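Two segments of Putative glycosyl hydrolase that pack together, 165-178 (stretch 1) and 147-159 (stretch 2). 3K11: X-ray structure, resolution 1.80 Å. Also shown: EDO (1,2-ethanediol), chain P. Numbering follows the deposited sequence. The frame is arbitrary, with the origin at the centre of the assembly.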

# COMPACT_ATOMS: atom_id res chain seq x y z
N PRO A 165 9.07 -24.62 -43.75
CA PRO A 165 8.99 -23.68 -44.85
C PRO A 165 8.31 -22.34 -44.53
O PRO A 165 7.43 -21.88 -45.27
CB PRO A 165 8.25 -24.50 -45.92
CG PRO A 165 7.29 -25.25 -45.12
CD PRO A 165 7.98 -25.62 -43.82
N VAL A 166 8.80 -21.67 -43.49
CA VAL A 166 8.19 -20.43 -42.99
C VAL A 166 8.96 -19.15 -43.37
O VAL A 166 8.60 -18.05 -42.92
CB VAL A 166 7.98 -20.49 -41.47
CG1 VAL A 166 6.89 -21.50 -41.10
CG2 VAL A 166 9.28 -20.74 -40.71
N ASP A 167 9.93 -19.25 -44.28
CA ASP A 167 10.69 -18.04 -44.62
C ASP A 167 9.80 -16.98 -45.25
O ASP A 167 9.96 -15.81 -44.95
CB ASP A 167 11.85 -18.32 -45.56
CG ASP A 167 12.70 -17.06 -45.79
OD1 ASP A 167 13.30 -16.57 -44.82
OD2 ASP A 167 12.70 -16.54 -46.93
N GLY A 168 8.85 -17.37 -46.10
CA GLY A 168 7.99 -16.37 -46.72
C GLY A 168 7.18 -15.61 -45.68
O GLY A 168 7.07 -14.36 -45.71
N LEU A 169 6.66 -16.34 -44.69
CA LEU A 169 5.87 -15.69 -43.63
C LEU A 169 6.75 -14.79 -42.77
O LEU A 169 6.34 -13.70 -42.41
CB LEU A 169 5.16 -16.74 -42.76
CG LEU A 169 4.06 -17.55 -43.47
CD1 LEU A 169 3.73 -18.80 -42.71
CD2 LEU A 169 2.85 -16.65 -43.58
N ILE A 170 7.93 -15.28 -42.41
CA ILE A 170 8.90 -14.52 -41.62
C ILE A 170 9.27 -13.24 -42.35
O ILE A 170 9.24 -12.14 -41.78
CB ILE A 170 10.18 -15.32 -41.29
CG1 ILE A 170 9.91 -16.45 -40.31
CG2 ILE A 170 11.31 -14.41 -40.80
CD1 ILE A 170 11.06 -17.45 -40.21
N GLN A 171 9.60 -13.33 -43.63
CA GLN A 171 10.00 -12.10 -44.35
C GLN A 171 8.86 -11.10 -44.42
O GLN A 171 9.09 -9.88 -44.27
CB GLN A 171 10.50 -12.42 -45.77
CG GLN A 171 11.76 -13.33 -45.82
CD GLN A 171 12.97 -12.75 -45.17
OE1 GLN A 171 13.10 -11.53 -45.06
NE2 GLN A 171 13.87 -13.61 -44.68
N ASN A 172 7.64 -11.58 -44.62
CA ASN A 172 6.48 -10.68 -44.70
C ASN A 172 6.23 -9.99 -43.36
O ASN A 172 5.99 -8.81 -43.28
CB ASN A 172 5.25 -11.49 -45.10
CG ASN A 172 4.04 -10.62 -45.38
OD1 ASN A 172 4.13 -9.70 -46.18
ND2 ASN A 172 2.91 -10.93 -44.76
N TYR A 173 6.21 -10.77 -42.30
CA TYR A 173 6.01 -10.23 -40.98
C TYR A 173 7.10 -9.23 -40.63
O TYR A 173 6.83 -8.11 -40.15
CB TYR A 173 6.05 -11.36 -39.97
CG TYR A 173 4.77 -12.16 -39.77
CD1 TYR A 173 3.53 -11.56 -39.72
CD2 TYR A 173 4.85 -13.52 -39.49
CE1 TYR A 173 2.37 -12.31 -39.46
CE2 TYR A 173 3.73 -14.27 -39.25
CZ TYR A 173 2.49 -13.67 -39.23
OH TYR A 173 1.38 -14.44 -38.91
N PHE A 174 8.33 -9.61 -40.87
CA PHE A 174 9.45 -8.74 -40.46
C PHE A 174 9.57 -7.50 -41.32
O PHE A 174 9.92 -6.44 -40.83
CB PHE A 174 10.79 -9.47 -40.46
CG PHE A 174 11.80 -8.78 -39.60
CD1 PHE A 174 11.68 -8.84 -38.24
CD2 PHE A 174 12.78 -7.98 -40.15
CE1 PHE A 174 12.57 -8.16 -37.43
CE2 PHE A 174 13.69 -7.33 -39.36
CZ PHE A 174 13.58 -7.42 -37.99
N ASP A 175 9.25 -7.60 -42.59
CA ASP A 175 9.22 -6.40 -43.42
C ASP A 175 8.25 -5.40 -42.80
O ASP A 175 8.54 -4.19 -42.70
CB ASP A 175 8.77 -6.73 -44.82
CG ASP A 175 8.68 -5.48 -45.73
OD1 ASP A 175 9.58 -4.65 -45.74
OD2 ASP A 175 7.70 -5.35 -46.45
N PHE A 176 7.07 -5.88 -42.40
CA PHE A 176 6.14 -4.97 -41.69
C PHE A 176 6.76 -4.35 -40.42
O PHE A 176 6.69 -3.14 -40.20
CB PHE A 176 4.80 -5.62 -41.32
CG PHE A 176 3.98 -4.70 -40.46
CD1 PHE A 176 3.23 -3.70 -41.03
CD2 PHE A 176 4.05 -4.79 -39.09
CE1 PHE A 176 2.55 -2.82 -40.23
CE2 PHE A 176 3.39 -3.86 -38.30
CZ PHE A 176 2.68 -2.88 -38.88
N ILE A 177 7.29 -5.19 -39.56
CA ILE A 177 7.84 -4.73 -38.29
C ILE A 177 8.89 -3.67 -38.50
O ILE A 177 8.83 -2.58 -37.90
CB ILE A 177 8.42 -5.93 -37.48
CG1 ILE A 177 7.28 -6.87 -37.05
CG2 ILE A 177 9.24 -5.48 -36.22
CD1 ILE A 177 7.76 -8.22 -36.59
N ILE A 178 9.87 -3.98 -39.35
CA ILE A 178 11.07 -3.16 -39.41
C ILE A 178 10.96 -1.98 -40.33
O ILE A 178 11.62 -0.95 -40.09
CB ILE A 178 12.34 -4.03 -39.73
CG1 ILE A 178 13.57 -3.43 -39.03
CG2 ILE A 178 12.50 -4.23 -41.27
CD1 ILE A 178 13.56 -3.59 -37.52
C1 EDO P . 18.74 -27.74 -38.98
O1 EDO P . 17.78 -27.83 -40.01
C2 EDO P . 19.14 -26.28 -38.89
O2 EDO P . 19.54 -26.10 -37.54
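Stretch 2, residues 147-159: AGAVCTAMIKLRL

Helices that follow one another in a chain often pack without a single hydrogen bond between them, and the fit then rests on side-chain rotamers. These two segments of a putative glycosyl hydrolase are a compact example. Stretch 2 is helical from Gly148 onward, with Ala147 as N-cap; stretch 1 is helical from Asp167, with Val166 as N-cap and a wider pi-type turn at 176-178, and continues beyond the stretch. The helices run in roughly opposite senses, with 140° between their N-to-C directions (signed crossing angle -140°) and axes that approach to 9.5 Å. The register therefore descends along stretch 2 as it climbs along stretch 1: Val166 lies by Met154, Ile170 by Cys151 and Tyr173 by Ala147, the last pair with CA atoms 5.3 Å apart. Together the segments bury 685 Å².

The CA atoms come closest at the Ala147 end, where stretch 2 begins with two small residues. Tyr173, with chi1 at -83° (m), lays its ring along stretch 2, so that Tyr173 CD1 comes within 3.5 Å of Ala147 CB and Tyr173 CE2 within 3.8 Å of Val150 CG1. The carbonyl oxygen of Ala147 lies over one face of this ring. Beyond it, Ile177, in the m,t rotamer, extends its CD1 to 3.8 Å from Gly148 CA.

Ile170 illustrates the knob into hole. Its CA-to-CB bond points sideways, yet the m,t conformation carries the end of the side chain nearer to stretch 2, among Cys151, Met154, Ile155 and Arg158. Ile170 CG1 meets Met154 CB at 3.8 Å, and Ile170 CD1 lies 3.9 Å from Ile155 CG1. Cys151, t at chi1, sets its sulfur against stretch 1, with Cys151 SG 3.9 Å from the backbone Ile170 O and 3.8 Å from Tyr173 CB.

Met154, a selenomethionine, is extended beyond chi1 (m,t,t), which lets one side chain span several neighbours. Its CB serves Ile170, its selenium approaches the edge of the Tyr173 ring, with Met154 SE 4.0 Å from Tyr173 CE2, and its methyl reaches Leu169, with Met154 CE 3.8 Å from Leu169 CD1.

Arg158 closes the other end. Its first three chi angles are t, and this extended chain passes its aliphatic part over Val166, with Arg158 CD 3.7 Å from Val166 CG2, before the guanidinium reaches the neighbourhood of Asp167. Within its own helix that acid accepts a hydrogen bond: Gln171 folds back, m at chi1 and chi2, and Gln171 NE2 donates to Asp167 OD1 at 3.0 Å.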

# COMPACT_ATOMS: atom_id res chain seq x y z
N ALA A 147 2.01 -9.47 -35.86
CA ALA A 147 3.23 -10.00 -36.45
C ALA A 147 4.30 -10.51 -35.52
O ALA A 147 4.87 -11.58 -35.74
CB ALA A 147 3.86 -8.92 -37.38
N GLY A 148 4.62 -9.75 -34.49
CA GLY A 148 5.87 -10.00 -33.77
C GLY A 148 6.06 -11.32 -33.04
O GLY A 148 7.03 -12.06 -33.30
N ALA A 149 5.12 -11.63 -32.16
CA ALA A 149 5.19 -12.84 -31.33
C ALA A 149 5.20 -14.08 -32.19
O ALA A 149 5.92 -15.02 -31.89
CB ALA A 149 4.03 -12.88 -30.35
N VAL A 150 4.38 -14.09 -33.25
CA VAL A 150 4.33 -15.24 -34.17
C VAL A 150 5.60 -15.36 -35.00
O VAL A 150 6.18 -16.43 -35.09
CB VAL A 150 3.08 -15.19 -35.09
CG1 VAL A 150 3.13 -16.32 -36.14
CG2 VAL A 150 1.80 -15.31 -34.24
N CYS A 151 6.05 -14.25 -35.57
CA CYS A 151 7.30 -14.20 -36.31
C CYS A 151 8.46 -14.71 -35.44
O CYS A 151 9.28 -15.52 -35.90
CB CYS A 151 7.59 -12.76 -36.73
SG CYS A 151 8.95 -12.69 -37.96
N THR A 152 8.51 -14.28 -34.18
CA THR A 152 9.56 -14.69 -33.26
C THR A 152 9.61 -16.21 -33.15
O THR A 152 10.69 -16.81 -33.25
CB THR A 152 9.35 -14.04 -31.90
OG1 THR A 152 9.44 -12.61 -32.06
CG2 THR A 152 10.38 -14.50 -30.84
N ALA A 153 8.47 -16.82 -32.87
CA ALA A 153 8.40 -18.29 -32.76
C ALA A 153 8.80 -19.03 -34.04
O ALA A 153 9.45 -20.08 -33.98
CB ALA A 153 7.02 -18.72 -32.31
N MSE A 154 8.40 -18.48 -35.20
CA MSE A 154 8.73 -19.10 -36.49
C MSE A 154 10.23 -19.06 -36.74
O MSE A 154 10.79 -20.02 -37.21
CB MSE A 154 8.01 -18.39 -37.63
CG MSE A 154 6.54 -18.73 -37.67
SE MSE A 154 5.67 -17.80 -39.16
CE MSE A 154 3.93 -18.60 -38.97
N ILE A 155 10.88 -17.92 -36.42
CA ILE A 155 12.35 -17.84 -36.49
C ILE A 155 13.01 -18.89 -35.56
O ILE A 155 13.85 -19.67 -36.00
CB ILE A 155 12.84 -16.44 -36.13
CG1 ILE A 155 12.44 -15.44 -37.22
CG2 ILE A 155 14.36 -16.43 -35.97
CD1 ILE A 155 12.43 -13.92 -36.67
N LYS A 156 12.55 -18.96 -34.31
CA LYS A 156 13.10 -19.91 -33.37
C LYS A 156 13.05 -21.33 -33.87
O LYS A 156 14.05 -22.06 -33.81
CB LYS A 156 12.38 -19.82 -32.05
CG LYS A 156 12.69 -18.58 -31.23
CD LYS A 156 11.72 -18.49 -30.09
CE LYS A 156 12.05 -17.40 -29.08
NZ LYS A 156 11.03 -17.33 -27.98
N LEU A 157 11.91 -21.75 -34.41
CA LEU A 157 11.81 -23.13 -34.87
C LEU A 157 12.54 -23.36 -36.19
O LEU A 157 13.20 -24.38 -36.37
CB LEU A 157 10.35 -23.58 -34.97
CG LEU A 157 10.14 -25.10 -35.17
CD1 LEU A 157 10.82 -25.90 -34.05
CD2 LEU A 157 8.64 -25.42 -35.17
N ARG A 158 12.48 -22.40 -37.10
CA ARG A 158 13.18 -22.59 -38.35
C ARG A 158 14.68 -22.69 -38.15
O ARG A 158 15.36 -23.44 -38.87
CB ARG A 158 12.85 -21.50 -39.36
CG ARG A 158 13.52 -21.75 -40.69
CD ARG A 158 12.82 -21.02 -41.82
NE ARG A 158 13.78 -20.88 -42.90
CZ ARG A 158 14.16 -21.87 -43.68
NH1 ARG A 158 13.59 -23.07 -43.60
NH2 ARG A 158 15.10 -21.65 -44.59
N LEU A 159 15.23 -21.96 -37.20
CA LEU A 159 16.65 -22.09 -36.91
C LEU A 159 17.00 -23.46 -36.33
O LEU A 159 18.15 -23.87 -36.41
CB LEU A 159 17.12 -20.97 -36.00
CG LEU A 159 17.18 -19.59 -36.68
CD1 LEU A 159 17.39 -18.48 -35.63
CD2 LEU A 159 18.25 -19.49 -37.77